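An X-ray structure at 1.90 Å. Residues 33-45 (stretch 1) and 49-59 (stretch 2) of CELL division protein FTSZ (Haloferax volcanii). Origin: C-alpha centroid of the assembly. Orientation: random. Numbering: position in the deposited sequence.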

# COMPACT_ATOMS: atom_id res chain seq x y z
N ALA A 33 10.29 3.41 -10.71
CA ALA A 33 10.98 4.53 -10.09
C ALA A 33 10.71 4.53 -8.60
O ALA A 33 9.59 4.28 -8.17
CB ALA A 33 10.53 5.83 -10.70
N ALA A 34 11.74 4.81 -7.81
CA ALA A 34 11.55 4.92 -6.37
C ALA A 34 12.17 6.22 -5.84
O ALA A 34 13.29 6.57 -6.18
CB ALA A 34 12.11 3.71 -5.66
N VAL A 35 11.40 6.93 -5.03
CA VAL A 35 11.83 8.19 -4.43
C VAL A 35 11.47 8.19 -2.94
O VAL A 35 10.44 7.63 -2.56
CB VAL A 35 11.17 9.40 -5.15
CG1 VAL A 35 11.43 10.70 -4.40
CG2 VAL A 35 11.70 9.52 -6.60
N ALA A 36 12.33 8.77 -2.11
CA ALA A 36 12.08 8.88 -0.67
C ALA A 36 12.13 10.34 -0.25
O ALA A 36 13.07 11.06 -0.61
CB ALA A 36 13.12 8.09 0.11
N VAL A 37 11.12 10.78 0.49
CA VAL A 37 11.04 12.17 0.94
C VAL A 37 10.98 12.18 2.45
O VAL A 37 10.17 11.46 3.05
CB VAL A 37 9.78 12.88 0.41
CG1 VAL A 37 9.80 14.36 0.82
CG2 VAL A 37 9.65 12.73 -1.11
N ASN A 38 11.83 12.98 3.07
CA ASN A 38 11.85 13.05 4.54
C ASN A 38 12.40 14.40 5.00
O ASN A 38 13.00 15.13 4.21
CB ASN A 38 12.65 11.88 5.13
CG ASN A 38 12.18 11.48 6.54
OD1 ASN A 38 11.73 12.32 7.33
ND2 ASN A 38 12.30 10.20 6.86
N SER A 39 12.17 14.72 6.27
CA SER A 39 12.69 15.96 6.84
C SER A 39 13.78 15.62 7.83
O SER A 39 14.40 16.50 8.43
CB SER A 39 11.58 16.74 7.54
OG SER A 39 10.97 15.95 8.54
N ALA A 40 14.00 14.32 8.02
CA ALA A 40 15.02 13.85 8.94
C ALA A 40 16.14 13.25 8.12
O ALA A 40 15.94 12.27 7.40
CB ALA A 40 14.44 12.80 9.93
N LYS A 41 17.32 13.86 8.21
CA LYS A 41 18.45 13.51 7.36
C LYS A 41 18.96 12.10 7.64
O LYS A 41 19.29 11.36 6.72
CB LYS A 41 19.58 14.53 7.52
CG LYS A 41 20.76 14.29 6.60
CD LYS A 41 21.63 15.54 6.49
CE LYS A 41 22.86 15.30 5.62
NZ LYS A 41 23.94 14.58 6.36
N ALA A 42 19.03 11.75 8.92
CA ALA A 42 19.52 10.43 9.31
C ALA A 42 18.70 9.29 8.70
O ALA A 42 19.25 8.25 8.36
CB ALA A 42 19.56 10.31 10.82
N ASP A 43 17.38 9.48 8.56
CA ASP A 43 16.51 8.47 7.96
C ASP A 43 16.87 8.18 6.51
O ASP A 43 16.92 7.02 6.10
CB ASP A 43 15.03 8.90 8.02
CG ASP A 43 14.52 9.02 9.45
OD1 ASP A 43 15.28 8.72 10.38
OD2 ASP A 43 13.35 9.43 9.64
N LEU A 44 17.14 9.24 5.75
CA LEU A 44 17.46 9.09 4.33
C LEU A 44 18.79 8.38 4.13
O LEU A 44 18.95 7.61 3.19
CB LEU A 44 17.46 10.44 3.63
CG LEU A 44 16.11 11.15 3.55
CD1 LEU A 44 16.31 12.55 2.97
CD2 LEU A 44 15.12 10.34 2.69
N LEU A 45 19.75 8.65 5.02
CA LEU A 45 21.06 8.01 4.96
C LEU A 45 20.97 6.51 5.22
O LEU A 45 21.79 5.73 4.75
CB LEU A 45 22.01 8.65 5.98
CG LEU A 45 22.41 10.10 5.74
CD1 LEU A 45 23.23 10.61 6.92
CD2 LEU A 45 23.19 10.24 4.44
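Stretch 2 49-59: NIPKDQRVLIG

Stretch 1 runs as a strand from Ala 33 to Asn 38, turns at Ser 39 and Ala 40, and enters a helix at Lys 41. Stretch 2 begins as loop at Asn 49, has extended backbone angles at Ile 50 and Pro 51 (phi/psi -86/126 and -54/141), makes a short 3-10 turn at Lys 52 and Asp 53, and becomes a strand at Arg 55 to Leu 57. The strand axes approach to 4.7 Å, and their N-to-C directions differ by 19° (signed crossing angle -19°), so the pairing is parallel. The helix axis, 8.9 Å from that of the second strand, runs nearly antiparallel to it at 174°.

The register follows from CA-CA distances of 4.8 Å for Ala 36 with Arg 55, 4.8 Å for Val 37 with Val 56 and 5.3 Å for Asn 38 with Leu 57. Four near-linear hydrogen bonds alternate in direction: Ala 36 N to Gln 54 O (2.9 Å), Val 56 N to Ala 36 O (2.7 Å), Asn 38 N to Val 56 O (3.0 Å) and Ile 58 N to Asn 38 O (2.9 Å). Beyond the last of these, one water donates to both Ser 39 O and Ile 58 O, at 2.8 Å each, bridging the diverging chains.

Val 37 and Val 56 share one sheet face, where Val 37 CG1 also meets Ile 58 CD1 at 3.9 Å. The opposite face carries Ala 36, Arg 55, Asn 38 and Leu 57. There Leu 44 reaches from the helix, its CD1 lying 4.0 Å from Leu 57 CB, while Ile 50 CD1 packs 3.9 Å from Ala 36 CB. Arg 55 ties these elements together: NE and NH2 donate to Ile 50 O at 2.8 and 2.7 Å, and NH1 makes a weak hydrogen bond to Leu 44 O (2.9 Å, 122°).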

# COMPACT_ATOMS: atom_id res chain seq x y z
N ASN A 49 18.53 1.01 -0.91
CA ASN A 49 18.21 0.64 -2.29
C ASN A 49 17.73 1.80 -3.15
O ASN A 49 17.72 1.71 -4.37
CB ASN A 49 17.15 -0.45 -2.27
CG ASN A 49 17.54 -1.62 -1.40
OD1 ASN A 49 18.60 -2.20 -1.60
ND2 ASN A 49 16.72 -1.94 -0.41
N ILE A 50 17.32 2.88 -2.50
CA ILE A 50 16.87 4.06 -3.22
C ILE A 50 18.07 4.93 -3.57
O ILE A 50 18.87 5.26 -2.71
CB ILE A 50 15.83 4.82 -2.38
CG1 ILE A 50 14.63 3.91 -2.12
CG2 ILE A 50 15.43 6.12 -3.07
CD1 ILE A 50 13.52 4.52 -1.33
N PRO A 51 18.22 5.28 -4.86
CA PRO A 51 19.36 6.08 -5.32
C PRO A 51 19.49 7.39 -4.52
O PRO A 51 18.48 8.01 -4.20
CB PRO A 51 19.02 6.39 -6.78
CG PRO A 51 18.10 5.29 -7.19
CD PRO A 51 17.29 4.96 -5.97
N LYS A 52 20.72 7.79 -4.20
CA LYS A 52 20.95 8.98 -3.38
C LYS A 52 20.31 10.22 -3.99
O LYS A 52 19.80 11.07 -3.29
CB LYS A 52 22.44 9.20 -3.14
CG LYS A 52 23.17 8.00 -2.56
CD LYS A 52 24.57 8.36 -2.09
CE LYS A 52 25.36 7.12 -1.70
NZ LYS A 52 24.64 6.31 -0.67
N ASP A 53 20.34 10.29 -5.31
CA ASP A 53 19.72 11.39 -6.04
C ASP A 53 18.19 11.36 -5.97
O ASP A 53 17.53 12.34 -6.34
CB ASP A 53 20.19 11.37 -7.50
CG ASP A 53 20.36 9.96 -8.04
OD1 ASP A 53 21.45 9.38 -7.86
OD2 ASP A 53 19.39 9.43 -8.63
N GLN A 54 17.62 10.25 -5.50
CA GLN A 54 16.16 10.15 -5.35
C GLN A 54 15.73 10.20 -3.88
O GLN A 54 14.59 9.85 -3.54
CB GLN A 54 15.64 8.88 -6.02
CG GLN A 54 16.23 8.60 -7.39
CD GLN A 54 15.41 9.20 -8.52
OE1 GLN A 54 14.89 10.32 -8.40
NE2 GLN A 54 15.27 8.46 -9.61
N ARG A 55 16.65 10.61 -3.02
CA ARG A 55 16.34 10.85 -1.61
C ARG A 55 16.24 12.36 -1.40
O ARG A 55 17.23 13.07 -1.54
CB ARG A 55 17.44 10.27 -0.73
CG ARG A 55 17.58 8.76 -0.83
CD ARG A 55 18.77 8.25 -0.04
NE ARG A 55 19.20 6.95 -0.54
CZ ARG A 55 20.11 6.17 0.05
NH1 ARG A 55 20.69 6.56 1.18
NH2 ARG A 55 20.43 5.01 -0.49
N VAL A 56 15.05 12.85 -1.08
CA VAL A 56 14.84 14.29 -0.99
C VAL A 56 14.64 14.73 0.45
O VAL A 56 13.70 14.28 1.11
CB VAL A 56 13.61 14.75 -1.78
CG1 VAL A 56 13.58 16.27 -1.88
CG2 VAL A 56 13.61 14.13 -3.16
N LEU A 57 15.52 15.61 0.92
CA LEU A 57 15.37 16.23 2.22
C LEU A 57 14.58 17.54 2.10
O LEU A 57 14.99 18.45 1.39
CB LEU A 57 16.75 16.52 2.83
CG LEU A 57 16.81 17.08 4.25
CD1 LEU A 57 16.26 16.05 5.24
CD2 LEU A 57 18.24 17.48 4.59
N ILE A 58 13.45 17.62 2.80
CA ILE A 58 12.66 18.84 2.80
C ILE A 58 12.60 19.46 4.20
O ILE A 58 13.01 18.84 5.18
CB ILE A 58 11.21 18.61 2.32
CG1 ILE A 58 10.48 17.63 3.24
CG2 ILE A 58 11.19 18.07 0.88
CD1 ILE A 58 8.99 17.48 2.94
N GLY A 59 12.10 20.68 4.27
CA GLY A 59 11.89 21.33 5.55
C GLY A 59 13.17 21.82 6.20
O GLY A 59 13.17 22.14 7.40
O HOH W 1 14.96 18.93 7.23